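Local coordinates for hypothetical protein ydiI (Escherichia coli, PDB 1VH5) that hydrolyses 1,4-dihydroxy-2-naphthoyl-CoA to 1,4-dihydroxy-2-naphthoate and CoA in menaquinone biosynthesis, and also acts on a wide range of other acyl-CoA thioesters, at residues L107-I118 / S130-L138; M22-F30 / V62-V70. One frame throughout, in Å; residues are numbered along the deposited sequence. Where two conformers were deposited one is given.

Interaction 1: residues L107-I118 / S130-L138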
ATOM      1  N   LEU A 107      18.170  -7.138  -1.703  1.00 14.32           N
ATOM      2  CA  LEU A 107      18.712  -7.912  -0.576  1.00 14.27           C
ATOM      3  C   LEU A 107      19.041  -9.318  -1.054  1.00 14.58           C
ATOM      4  O   LEU A 107      19.955  -9.958  -0.506  1.00 17.01           O
ATOM      5  CB  LEU A 107      17.741  -7.965   0.605  1.00 14.91           C
ATOM      6  CG  LEU A 107      17.413  -6.624   1.251  1.00 15.00           C
ATOM      7  CD1 LEU A 107      16.526  -6.846   2.482  1.00 18.46           C
ATOM      8  CD2 LEU A 107      18.649  -5.781   1.602  1.00 16.46           C
ATOM      9  N   HIS A 108      18.322  -9.804  -2.075  1.00 14.00           N
ATOM     10  CA  HIS A 108      18.529 -11.164  -2.587  1.00 15.50           C
ATOM     11  C   HIS A 108      18.044 -11.214  -4.017  1.00 14.02           C
ATOM     12  O   HIS A 108      16.900 -10.849  -4.293  1.00 14.33           O
ATOM     13  CB  HIS A 108      17.738 -12.178  -1.724  1.00 17.38           C
ATOM     14  CG  HIS A 108      17.828 -13.574  -2.233  1.00 19.27           C
ATOM     15  ND1 HIS A 108      19.033 -14.235  -2.315  1.00 20.02           N
ATOM     16  CD2 HIS A 108      16.888 -14.431  -2.690  1.00 21.55           C
ATOM     17  CE1 HIS A 108      18.829 -15.453  -2.795  1.00 19.92           C
ATOM     18  NE2 HIS A 108      17.539 -15.593  -3.032  1.00 21.48           N
ATOM     19  N   LEU A 109      18.892 -11.724  -4.909  1.00 15.16           N
ATOM     20  CA  LEU A 109      18.506 -11.967  -6.285  1.00 15.02           C
ATOM     21  C   LEU A 109      18.799 -13.410  -6.579  1.00 17.59           C
ATOM     22  O   LEU A 109      19.906 -13.740  -7.009  1.00 18.55           O
ATOM     23  CB  LEU A 109      19.273 -11.056  -7.244  1.00 16.93           C
ATOM     24  CG  LEU A 109      18.993  -9.562  -7.096  1.00 17.49           C
ATOM     25  CD1 LEU A 109      19.934  -8.809  -8.041  1.00 19.30           C
ATOM     26  CD2 LEU A 109      17.544  -9.223  -7.374  1.00 19.76           C
ATOM     27  N   GLY A 110      17.805 -14.254  -6.352  1.00 17.97           N
ATOM     28  CA  GLY A 110      17.949 -15.693  -6.473  1.00 19.35           C
ATOM     29  C   GLY A 110      17.424 -16.162  -7.809  1.00 19.68           C
ATOM     30  O   GLY A 110      16.930 -15.371  -8.643  1.00 20.04           O
ATOM     31  N   SER A 111      17.521 -17.477  -8.026  1.00 20.63           N
ATOM     32  CA  SER A 111      16.972 -18.059  -9.261  1.00 22.45           C
ATOM     33  C   SER A 111      15.469 -18.227  -9.176  1.00 22.12           C
ATOM     34  O   SER A 111      14.798 -18.319 -10.208  1.00 23.09           O
ATOM     35  CB  SER A 111      17.574 -19.427  -9.560  1.00 23.89           C
ATOM     36  OG  SER A 111      17.403 -20.263  -8.447  1.00 25.19           O
ATOM     37  N   ARG A 112      14.936 -18.232  -7.947  1.00 21.65           N
ATOM     38  CA  ARG A 112      13.519 -18.528  -7.740  1.00 20.79           C
ATOM     39  C   ARG A 112      12.750 -17.385  -7.046  1.00 18.59           C
ATOM     40  O   ARG A 112      11.543 -17.262  -7.229  1.00 18.07           O
ATOM     41  CB  ARG A 112      13.327 -19.819  -6.935  1.00 23.70           C
ATOM     42  CG  ARG A 112      13.771 -21.108  -7.640  1.00 28.02           C
ATOM     43  CD  ARG A 112      13.995 -22.267  -6.665  1.00 33.09           C
ATOM     44  NE  ARG A 112      15.060 -23.191  -7.077  1.00 36.60           N
ATOM     45  CZ  ARG A 112      16.050 -23.596  -6.283  1.00 38.96           C
ATOM     46  NH1 ARG A 112      16.974 -24.441  -6.734  1.00 39.74           N
ATOM     47  NH2 ARG A 112      16.123 -23.157  -5.032  1.00 41.19           N
ATOM     48  N   HIS A 113      13.459 -16.591  -6.251  1.00 15.50           N
ATOM     49  CA  HIS A 113      12.848 -15.513  -5.462  1.00 15.84           C
ATOM     50  C   HIS A 113      13.778 -14.327  -5.432  1.00 15.46           C
ATOM     51  O   HIS A 113      14.996 -14.462  -5.633  1.00 15.98           O
ATOM     52  CB  HIS A 113      12.551 -15.993  -4.017  1.00 18.03           C
ATOM     53  CG  HIS A 113      11.544 -17.075  -3.987  1.00 19.83           C
ATOM     54  ND1 HIS A 113      11.881 -18.404  -4.083  1.00 20.47           N
ATOM     55  CD2 HIS A 113      10.198 -17.019  -3.995  1.00 19.35           C
ATOM     56  CE1 HIS A 113      10.778 -19.130  -4.099  1.00 21.01           C
ATOM     57  NE2 HIS A 113       9.745 -18.310  -4.055  1.00 20.44           N
ATOM     58  N   GLN A 114      13.219 -13.161  -5.093  1.00 13.02           N
ATOM     59  CA  GLN A 114      14.014 -11.960  -4.862  1.00 12.47           C
ATOM     60  C   GLN A 114      13.491 -11.288  -3.601  1.00 11.27           C
ATOM     61  O   GLN A 114      12.310 -11.429  -3.241  1.00 12.64           O
ATOM     62  CB  GLN A 114      13.900 -10.956  -6.027  1.00 12.67           C
ATOM     63  CG  GLN A 114      14.089 -11.564  -7.393  1.00 13.68           C
ATOM     64  CD  GLN A 114      13.613 -10.634  -8.479  1.00 13.35           C
ATOM     65  OE1 GLN A 114      12.659  -9.860  -8.289  1.00 13.45           O
ATOM     66  NE2 GLN A 114      14.258 -10.717  -9.658  1.00 14.62           N
ATOM     67  N   VAL A 115      14.360 -10.532  -2.962  1.00 11.66           N
ATOM     68  CA  VAL A 115      13.943  -9.655  -1.881  1.00 11.47           C
ATOM     69  C   VAL A 115      14.531  -8.281  -2.130  1.00 12.64           C
ATOM     70  O   VAL A 115      15.733  -8.149  -2.392  1.00 13.00           O
ATOM     71  CB  VAL A 115      14.407 -10.185  -0.510  1.00 12.96           C
ATOM     72  CG1 VAL A 115      13.967  -9.237   0.665  1.00 13.76           C
ATOM     73  CG2 VAL A 115      13.907 -11.633  -0.300  1.00 13.93           C
ATOM     74  N   TRP A 116      13.661  -7.268  -2.074  1.00 11.33           N
ATOM     75  CA  TRP A 116      14.020  -5.885  -2.348  1.00 11.58           C
ATOM     76  C   TRP A 116      13.789  -5.071  -1.080  1.00 12.35           C
ATOM     77  O   TRP A 116      12.775  -5.286  -0.386  1.00 13.30           O
ATOM     78  CB  TRP A 116      13.116  -5.364  -3.477  1.00 12.01           C
ATOM     79  CG  TRP A 116      13.405  -6.005  -4.793  1.00 12.43           C
ATOM     80  CD1 TRP A 116      12.797  -7.075  -5.352  1.00 11.88           C
ATOM     81  CD2 TRP A 116      14.492  -5.672  -5.650  1.00 12.01           C
ATOM     82  NE1 TRP A 116      13.387  -7.397  -6.562  1.00 12.22           N
ATOM     83  CE2 TRP A 116      14.456  -6.563  -6.744  1.00 12.46           C
ATOM     84  CE3 TRP A 116      15.503  -4.695  -5.601  1.00 13.73           C
ATOM     85  CZ2 TRP A 116      15.368  -6.496  -7.804  1.00 13.29           C
ATOM     86  CZ3 TRP A 116      16.415  -4.616  -6.670  1.00 13.76           C
ATOM     87  CH2 TRP A 116      16.331  -5.521  -7.752  1.00 15.19           C
ATOM     88  N   GLN A 117      14.688  -4.132  -0.788  1.00 12.79           N
ATOM     89  CA  GLN A 117      14.479  -3.178   0.299  1.00 12.15           C
ATOM     90  C   GLN A 117      14.186  -1.821  -0.340  1.00 12.55           C
ATOM     91  O   GLN A 117      14.951  -1.328  -1.203  1.00 14.38           O
ATOM     92  CB  GLN A 117      15.706  -3.109   1.173  1.00 14.10           C
ATOM     93  CG  GLN A 117      15.575  -2.207   2.437  1.00 16.71           C
ATOM     94  CD  GLN A 117      16.709  -2.513   3.410  1.00 21.49           C
ATOM     95  OE1 GLN A 117      16.671  -3.501   4.139  1.00 24.90           O
ATOM     96  NE2 GLN A 117      17.729  -1.718   3.368  1.00 24.48           N
ATOM     97  N   ILE A 118      13.081  -1.188   0.068  1.00 12.04           N
ATOM     98  CA  ILE A 118      12.792   0.139  -0.427  1.00 13.24           C
ATOM     99  C   ILE A 118      12.655   1.082   0.769  1.00 12.82           C
ATOM    100  O   ILE A 118      11.799   0.880   1.650  1.00 13.52           O
ATOM    101  CB  ILE A 118      11.520   0.214  -1.290  1.00 12.66           C
ATOM    102  CG1 ILE A 118      11.481  -0.862  -2.390  1.00 14.73           C
ATOM    103  CG2 ILE A 118      11.423   1.663  -1.848  1.00 14.26           C
ATOM    104  CD1 ILE A 118      10.915  -2.215  -1.928  1.00 15.21           C
ATOM    105  N   SER A 130      10.236   2.371   5.807  1.00 12.88           N
ATOM    106  CA  SER A 130      11.206   1.373   5.381  1.00 12.83           C
ATOM    107  C   SER A 130      10.437   0.092   5.081  1.00 11.95           C
ATOM    108  O   SER A 130       9.690  -0.402   5.926  1.00 12.83           O
ATOM    109  CB  SER A 130      12.204   1.124   6.508  1.00 16.01           C
ATOM    110  OG  SER A 130      13.086   0.063   6.146  1.00 16.52           O
ATOM    111  N   SER A 131      10.626  -0.454   3.891  1.00 11.92           N
ATOM    112  CA  SER A 131       9.819  -1.552   3.397  1.00 11.97           C
ATOM    113  C   SER A 131      10.687  -2.650   2.801  1.00 11.23           C
ATOM    114  O   SER A 131      11.841  -2.414   2.411  1.00 13.32           O
ATOM    115  CB  SER A 131       8.807  -1.080   2.394  0.65 12.68           C
ATOM    116  OG  SER A 131       9.440  -0.827   1.174  0.65 16.18           O
ATOM    117  N   ARG A 132      10.134  -3.857   2.780  1.00 12.30           N
ATOM    118  CA  ARG A 132      10.726  -4.985   2.063  1.00 12.01           C
ATOM    119  C   ARG A 132       9.663  -5.683   1.210  1.00 10.97           C
ATOM    120  O   ARG A 132       8.538  -5.828   1.668  1.00 12.63           O
ATOM    121  CB  ARG A 132      11.287  -6.015   3.059  1.00 14.94           C
ATOM    122  CG  ARG A 132      12.569  -5.619   3.805  1.00 17.96           C
ATOM    123  CD  ARG A 132      13.299  -6.801   4.491  1.00 20.46           C
ATOM    124  NE  ARG A 132      12.379  -7.726   5.187  1.00 20.22           N
ATOM    125  CZ  ARG A 132      11.938  -7.528   6.423  1.00 16.72           C
ATOM    126  NH1 ARG A 132      11.097  -8.367   6.954  1.00 15.60           N
ATOM    127  NH2 ARG A 132      12.321  -6.502   7.162  1.00 19.69           N
ATOM    128  N   LEU A 133      10.024  -6.117  -0.015  1.00 12.77           N
ATOM    129  CA  LEU A 133       9.163  -6.832  -0.934  1.00 12.53           C
ATOM    130  C   LEU A 133       9.830  -8.134  -1.295  1.00 12.63           C
ATOM    131  O   LEU A 133      11.005  -8.139  -1.677  1.00 12.74           O
ATOM    132  CB  LEU A 133       8.962  -5.966  -2.202  1.00 13.43           C
ATOM    133  CG  LEU A 133       8.205  -6.647  -3.349  1.00 14.52           C
ATOM    134  CD1 LEU A 133       6.727  -6.938  -3.051  1.00 15.78           C
ATOM    135  CD2 LEU A 133       8.385  -5.869  -4.705  1.00 16.48           C
ATOM    136  N   THR A 134       9.092  -9.235  -1.167  1.00 11.41           N
ATOM    137  CA  THR A 134       9.516 -10.539  -1.643  1.00 12.48           C
ATOM    138  C   THR A 134       8.774 -10.892  -2.904  1.00 12.45           C
ATOM    139  O   THR A 134       7.540 -10.818  -2.899  1.00 12.21           O
ATOM    140  CB  THR A 134       9.273 -11.593  -0.541  1.00 14.19           C
ATOM    141  OG1 THR A 134      10.009 -11.231   0.634  1.00 15.76           O
ATOM    142  CG2 THR A 134       9.758 -12.992  -0.971  1.00 15.14           C
ATOM    143  N   THR A 135       9.506 -11.304  -3.953  1.00 13.41           N
ATOM    144  CA  THR A 135       8.877 -11.744  -5.211  1.00 13.53           C
ATOM    145  C   THR A 135       9.275 -13.155  -5.535  1.00 15.18           C
ATOM    146  O   THR A 135      10.305 -13.654  -5.073  1.00 14.94           O
ATOM    147  CB  THR A 135       9.345 -10.879  -6.380  1.00 15.32           C
ATOM    148  OG1 THR A 135      10.763 -11.082  -6.562  1.00 15.38           O
ATOM    149  CG2 THR A 135       9.114  -9.393  -6.118  1.00 15.75           C
ATOM    150  N   ALA A 136       8.436 -13.791  -6.326  1.00 15.31           N
ATOM    151  CA  ALA A 136       8.798 -15.057  -6.977  1.00 16.31           C
ATOM    152  C   ALA A 136       9.048 -14.815  -8.460  1.00 16.19           C
ATOM    153  O   ALA A 136       8.350 -14.028  -9.101  1.00 15.76           O
ATOM    154  CB  ALA A 136       7.707 -16.079  -6.805  1.00 17.62           C
ATOM    155  N   ILE A 137      10.035 -15.524  -8.994  1.00 16.20           N
ATOM    156  CA  ILE A 137      10.288 -15.485 -10.424  1.00 17.63           C
ATOM    157  C   ILE A 137       9.441 -16.542 -11.126  1.00 16.76           C
ATOM    158  O   ILE A 137       9.356 -17.672 -10.660  1.00 17.82           O
ATOM    159  CB  ILE A 137      11.769 -15.671 -10.656  1.00 18.05           C
ATOM    160  CG1 ILE A 137      12.546 -14.480 -10.021  1.00 19.00           C
ATOM    161  CG2 ILE A 137      12.086 -15.771 -12.189  1.00 20.27           C
ATOM    162  CD1 ILE A 137      14.025 -14.686  -9.859  1.00 22.60           C
ATOM    163  N   LEU A 138       8.767 -16.140 -12.209  1.00 18.23           N
ATOM    164  CA  LEU A 138       7.927 -17.037 -13.008  1.00 20.94           C
ATOM    165  C   LEU A 138       8.534 -17.197 -14.393  1.00 22.28           C
ATOM    166  O   LEU A 138       8.967 -16.201 -15.025  1.00 20.61           O
ATOM    167  CB  LEU A 138       6.525 -16.453 -13.112  1.00 22.80           C
ATOM    168  CG  LEU A 138       5.673 -16.591 -11.837  1.00 25.67           C
ATOM    169  CD1 LEU A 138       4.216 -16.419 -12.145  1.00 28.62           C
ATOM    170  CD2 LEU A 138       5.876 -17.917 -11.129  1.00 27.42           C
TER
HETATM  171  O   HOH W   1       9.929 -19.027  -8.337  1.00 31.50           O

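Interaction 2: residues M22-F30 / V62-V70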
ATOM      1  N   MET A  22      -2.309   2.764 -11.915  1.00 17.43           N
ATOM      2  CA  MET A  22      -2.164   3.449 -10.636  1.00 16.23           C
ATOM      3  C   MET A  22      -0.898   4.315 -10.574  1.00 15.32           C
ATOM      4  O   MET A  22      -0.911   5.387  -9.974  1.00 15.97           O
ATOM      5  CB  MET A  22      -2.178   2.444  -9.478  1.00 16.62           C
ATOM      6  CG  MET A  22      -2.240   3.118  -8.076  1.00 14.81           C
ATOM      7  SD  MET A  22      -2.499   1.876  -6.803  1.00 14.89           S
ATOM      8  CE  MET A  22      -3.415   2.866  -5.626  1.00 15.06           C
ATOM      9  N   VAL A  23       0.193   3.821 -11.144  1.00 16.29           N
ATOM     10  CA  VAL A  23       1.444   4.565 -11.107  1.00 17.11           C
ATOM     11  C   VAL A  23       1.228   5.959 -11.764  1.00 16.63           C
ATOM     12  O   VAL A  23       1.627   6.977 -11.207  1.00 16.76           O
ATOM     13  CB  VAL A  23       2.610   3.785 -11.773  1.00 18.12           C
ATOM     14  CG1 VAL A  23       3.699   4.723 -12.183  1.00 19.84           C
ATOM     15  CG2 VAL A  23       3.219   2.765 -10.768  1.00 21.53           C
ATOM     16  N   GLY A  24       0.568   5.970 -12.919  1.00 17.18           N
ATOM     17  CA  GLY A  24       0.253   7.207 -13.620  1.00 17.35           C
ATOM     18  C   GLY A  24      -0.711   8.070 -12.831  1.00 17.18           C
ATOM     19  O   GLY A  24      -0.500   9.280 -12.691  1.00 19.55           O
ATOM     20  N   PHE A  25      -1.754   7.448 -12.304  1.00 17.70           N
ATOM     21  CA  PHE A  25      -2.772   8.154 -11.508  1.00 17.98           C
ATOM     22  C   PHE A  25      -2.160   8.906 -10.336  1.00 16.84           C
ATOM     23  O   PHE A  25      -2.570  10.019 -10.037  1.00 17.45           O
ATOM     24  CB  PHE A  25      -3.834   7.160 -11.023  1.00 18.39           C
ATOM     25  CG  PHE A  25      -5.031   7.795 -10.324  1.00 18.83           C
ATOM     26  CD1 PHE A  25      -5.960   8.548 -11.041  1.00 20.44           C
ATOM     27  CD2 PHE A  25      -5.256   7.589  -8.962  1.00 19.50           C
ATOM     28  CE1 PHE A  25      -7.069   9.111 -10.426  1.00 21.15           C
ATOM     29  CE2 PHE A  25      -6.373   8.162  -8.328  1.00 21.08           C
ATOM     30  CZ  PHE A  25      -7.275   8.925  -9.074  1.00 20.94           C
ATOM     31  N   LEU A  26      -1.190   8.286  -9.657  1.00 16.39           N
ATOM     32  CA  LEU A  26      -0.582   8.916  -8.498  1.00 15.90           C
ATOM     33  C   LEU A  26       0.640   9.787  -8.814  1.00 17.20           C
ATOM     34  O   LEU A  26       1.276  10.325  -7.889  1.00 16.98           O
ATOM     35  CB  LEU A  26      -0.207   7.864  -7.438  1.00 16.40           C
ATOM     36  CG  LEU A  26      -1.342   7.018  -6.879  1.00 16.06           C
ATOM     37  CD1 LEU A  26      -0.759   6.081  -5.789  1.00 16.62           C
ATOM     38  CD2 LEU A  26      -2.436   7.885  -6.255  1.00 16.91           C
ATOM     39  N   ASP A  27       1.001   9.878 -10.100  1.00 17.03           N
ATOM     40  CA  ASP A  27       2.190  10.643 -10.524  1.00 18.00           C
ATOM     41  C   ASP A  27       3.471  10.120  -9.907  1.00 16.16           C
ATOM     42  O   ASP A  27       4.341  10.892  -9.532  1.00 17.53           O
ATOM     43  CB  ASP A  27       2.020  12.147 -10.204  1.00 18.27           C
ATOM     44  CG  ASP A  27       3.060  13.038 -10.877  1.00 20.46           C
ATOM     45  OD1 ASP A  27       3.474  14.030 -10.222  1.00 22.12           O
ATOM     46  OD2 ASP A  27       3.493  12.813 -12.031  1.00 23.05           O
ATOM     47  N   ILE A  28       3.562   8.802  -9.792  1.00 15.94           N
ATOM     48  CA  ILE A  28       4.843   8.207  -9.457  1.00 16.29           C
ATOM     49  C   ILE A  28       5.772   8.339 -10.679  1.00 16.29           C
ATOM     50  O   ILE A  28       5.370   7.970 -11.801  1.00 18.02           O
ATOM     51  CB  ILE A  28       4.618   6.746  -9.007  1.00 15.80           C
ATOM     52  CG1 ILE A  28       3.914   6.752  -7.640  1.00 16.71           C
ATOM     53  CG2 ILE A  28       5.944   6.002  -8.884  1.00 16.02           C
ATOM     54  CD1 ILE A  28       3.301   5.376  -7.218  1.00 16.73           C
ATOM     55  N   ARG A  29       6.988   8.849 -10.452  1.00 16.04           N
ATOM     56  CA  ARG A  29       7.928   9.125 -11.534  1.00 17.16           C
ATOM     57  C   ARG A  29       9.247   8.437 -11.193  1.00 15.91           C
ATOM     58  O   ARG A  29       9.882   8.756 -10.184  1.00 16.35           O
ATOM     59  CB  ARG A  29       8.207  10.635 -11.642  0.50 17.96           C
ATOM     60  CG  ARG A  29       7.021  11.573 -11.680  0.50 20.41           C
ATOM     61  CD  ARG A  29       7.370  12.970 -12.188  0.50 21.68           C
ATOM     62  NE  ARG A  29       6.265  13.916 -12.038  0.50 21.60           N
ATOM     63  CZ  ARG A  29       6.359  15.148 -11.540  0.50 22.19           C
ATOM     64  NH1 ARG A  29       5.272  15.911 -11.459  0.50 22.17           N
ATOM     65  NH2 ARG A  29       7.524  15.614 -11.109  0.50 23.38           N
ATOM     66  N   PHE A  30       9.695   7.543 -12.070  1.00 16.13           N
ATOM     67  CA  PHE A  30      11.069   7.024 -11.950  1.00 16.19           C
ATOM     68  C   PHE A  30      12.089   8.121 -12.290  1.00 17.14           C
ATOM     69  O   PHE A  30      11.930   8.831 -13.281  1.00 18.48           O
ATOM     70  CB  PHE A  30      11.249   5.771 -12.835  1.00 17.69           C
ATOM     71  CG  PHE A  30      10.490   4.601 -12.304  1.00 16.29           C
ATOM     72  CD1 PHE A  30       9.139   4.399 -12.609  1.00 18.41           C
ATOM     73  CD2 PHE A  30      11.095   3.735 -11.428  1.00 17.10           C
ATOM     74  CE1 PHE A  30       8.418   3.333 -12.052  1.00 18.65           C
ATOM     75  CE2 PHE A  30      10.384   2.693 -10.841  1.00 18.36           C
ATOM     76  CZ  PHE A  30       9.074   2.464 -11.180  1.00 18.62           C
ATOM     77  N   VAL A  62       2.316   1.640  -1.974  1.00 11.62           N
ATOM     78  CA  VAL A  62       2.182   1.683  -3.428  1.00 11.98           C
ATOM     79  C   VAL A  62       3.515   2.070  -4.095  1.00 11.32           C
ATOM     80  O   VAL A  62       3.953   1.436  -5.055  1.00 12.49           O
ATOM     81  CB  VAL A  62       1.085   2.663  -3.893  1.00 12.79           C
ATOM     82  CG1 VAL A  62       1.081   2.757  -5.425  1.00 14.12           C
ATOM     83  CG2 VAL A  62      -0.309   2.199  -3.412  1.00 13.70           C
ATOM     84  N   LEU A  63       4.159   3.096  -3.572  1.00 11.89           N
ATOM     85  CA  LEU A  63       5.437   3.537  -4.130  1.00 12.87           C
ATOM     86  C   LEU A  63       6.470   2.395  -4.033  1.00 12.29           C
ATOM     87  O   LEU A  63       7.134   2.034  -5.047  1.00 12.49           O
ATOM     88  CB  LEU A  63       5.918   4.834  -3.461  1.00 13.18           C
ATOM     89  CG  LEU A  63       7.305   5.335  -3.925  1.00 13.24           C
ATOM     90  CD1 LEU A  63       7.304   5.680  -5.423  1.00 13.48           C
ATOM     91  CD2 LEU A  63       7.699   6.549  -3.096  1.00 15.84           C
ATOM     92  N   ALA A  64       6.590   1.786  -2.846  1.00 12.26           N
ATOM     93  CA  ALA A  64       7.575   0.722  -2.637  1.00 12.55           C
ATOM     94  C   ALA A  64       7.307  -0.443  -3.574  1.00 11.83           C
ATOM     95  O   ALA A  64       8.250  -0.980  -4.190  1.00 12.68           O
ATOM     96  CB  ALA A  64       7.561   0.242  -1.186  1.00 13.03           C
ATOM     97  N   GLU A  65       6.049  -0.888  -3.682  1.00 12.51           N
ATOM     98  CA  GLU A  65       5.759  -2.047  -4.510  1.00 12.59           C
ATOM     99  C   GLU A  65       5.942  -1.701  -5.983  1.00 12.71           C
ATOM    100  O   GLU A  65       6.366  -2.554  -6.768  1.00 13.87           O
ATOM    101  CB  GLU A  65       4.336  -2.592  -4.241  1.00 13.68           C
ATOM    102  CG  GLU A  65       4.066  -3.880  -5.023  1.00 17.54           C
ATOM    103  CD  GLU A  65       3.164  -4.869  -4.336  1.00 18.49           C
ATOM    104  OE1 GLU A  65       2.957  -4.786  -3.095  1.00 20.07           O
ATOM    105  OE2 GLU A  65       2.658  -5.719  -5.084  1.00 19.97           O
ATOM    106  N   SER A  66       5.593  -0.475  -6.390  1.00 13.43           N
ATOM    107  CA  SER A  66       5.756  -0.084  -7.808  1.00 13.89           C
ATOM    108  C   SER A  66       7.219  -0.124  -8.224  1.00 13.98           C
ATOM    109  O   SER A  66       7.536  -0.546  -9.334  1.00 16.09           O
ATOM    110  CB  SER A  66       5.237   1.334  -8.006  1.00 12.84           C
ATOM    111  OG  SER A  66       3.828   1.410  -7.796  1.00 13.79           O
ATOM    112  N   ILE A  67       8.108   0.328  -7.348  1.00 13.34           N
ATOM    113  CA  ILE A  67       9.553   0.345  -7.637  1.00 14.24           C
ATOM    114  C   ILE A  67      10.114  -1.059  -7.584  1.00 13.86           C
ATOM    115  O   ILE A  67      10.786  -1.507  -8.518  1.00 13.16           O
ATOM    116  CB  ILE A  67      10.361   1.241  -6.668  1.00 14.96           C
ATOM    117  CG1 ILE A  67       9.887   2.701  -6.726  1.00 14.55           C
ATOM    118  CG2 ILE A  67      11.843   1.227  -7.067  1.00 14.08           C
ATOM    119  CD1 ILE A  67      10.390   3.519  -5.566  1.00 13.77           C
ATOM    120  N   GLY A  68       9.815  -1.789  -6.505  1.00 13.53           N
ATOM    121  CA  GLY A  68      10.350  -3.140  -6.350  1.00 14.06           C
ATOM    122  C   GLY A  68       9.896  -4.087  -7.452  1.00 13.46           C
ATOM    123  O   GLY A  68      10.658  -4.957  -7.878  1.00 13.40           O
ATOM    124  N   SER A  69       8.635  -3.983  -7.867  1.00 13.67           N
ATOM    125  CA  SER A  69       8.151  -4.881  -8.928  1.00 14.52           C
ATOM    126  C   SER A  69       8.887  -4.683 -10.243  1.00 15.13           C
ATOM    127  O   SER A  69       9.229  -5.659 -10.908  1.00 15.90           O
ATOM    128  CB  SER A  69       6.664  -4.621  -9.210  0.65 16.13           C
ATOM    129  OG  SER A  69       5.872  -4.879  -8.067  0.65 17.41           O
ATOM    130  N   VAL A  70       9.125  -3.428 -10.637  1.00 14.51           N
ATOM    131  CA  VAL A  70       9.858  -3.162 -11.875  1.00 14.99           C
ATOM    132  C   VAL A  70      11.327  -3.542 -11.691  1.00 14.79           C
ATOM    133  O   VAL A  70      11.896  -4.162 -12.573  1.00 14.67           O
ATOM    134  CB  VAL A  70       9.882  -1.596 -12.135  0.65 16.36           C
ATOM    135  CG1 VAL A  70      10.987  -1.199 -13.139  0.65 16.05           C
ATOM    136  CG2 VAL A  70       8.543  -1.067 -12.578  0.65 19.08           C
TER

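Interaction 1: residues L107-I118 / S130-L138
Ser131 and Ile118 exchange two backbone hydrogen bonds, and in one of its two conformers the serine OG also reaches Ile118 O. At Arg132, whose CB faces the same side of the sheet as Gln117, the methylene CD meets CD1 of Leu107 at 3.8 Å, the two side chains crossing at about a right angle. Leu133 exchanges two backbone bonds with Trp116, and its CB also lies 4.2 Å from CD1 of Ile118. Thr134 and Val115 run side by side on the face of Arg132. Thr135 adds a side-chain bond to its backbone pair with Gln114: a chi1 of 64° sets OG1 between the backbone N and the carbonyl carbon, where it donates to Gln114 OE1 at 2.8 Å. The indole NE1 of Trp116 reaches this oxygen from the opposite face of the amide, nearly straight (169°), while NE2 bonds to Gly72 O, so the buried amide is fixed at both ends. Ala136 touches the His113 ring, with CB 3.9 Å from CD2. Ile137 gives its N to Arg112 O and lays CD1 against Gly110 O. This is an antiparallel beta hairpin of the hotdog-fold sheet. On the other edge of strand 113-121 Leu107 and His108 face Val115 as a classic beta bulge, and the tight connection there, with His108 to His113, is part of the substrate-binding site.

Interaction 2: residues M22-F30 / V62-V70
Val62 receives three side chains from residues 22-30. Met22 meets it tip to tip, CE lying 3.9 Å from Val62 CG2, while the methyls CD1 of Leu26 and CD1 of Ile28 both rest on CG1. The other branch of Ile28, CG2, packs 3.7 Å from Leu63 CD1. One turn further along the helix, Val23 CG2 sits 3.3 Å from Ser66 OG. Phe30 turns its ring edge to the helix, with Ser66 O in the ring plane near CZ. Its chi1 of -70° sets the ring anti to the carbonyl carbon, from where it slides past Ile67. Behind this apolar layer, Ser66 OG bonds back to Val62 O at 2.7 Å, reaching it from the opposite face of the carbonyl to Ser66 N, and also pairs with His56 NE2 of the second subunit. An alanine at Ser66 would remove the hydroxyl, and would probably leave that histidine without this partner and thin the packing under Val23. A Schellman motif with Asp27 at positive phi ends helix 22-25 and turns the chain toward Ile28, and in one conformer Arg29 forms a salt bridge with Asp27. The short helix and the start of strand 29-33 thus flank helix 57-74, the central helix of the hotdog fold, round which the sheet curls; Phe30 also touches helix 11-16 and strand 38-43, and Leu63 leans on Val100 of strand 99-106.

From the N terminus, interaction 2 comes first: it closes a loop of 31 residues, holding strand 38-43, that brings residues 22-30 back against the central helix 57-74. Interaction 1 opens only after that loop has closed and shuts a much shorter one, the 11 residues at the end of the hairpin, its turn and the adjoining ends of strands 113-121 and 127-138. The two are therefore in series, neither nested nor crossed. Their centres lie about 17 Å apart, yet they meet at the helix: Ile118 packs on Ala64, and Leu133 rests on Gly68. The helix thus lies between the N-terminal segment and the hairpin, and it carries Glu65, the probable catalytic residue, close to Leu133.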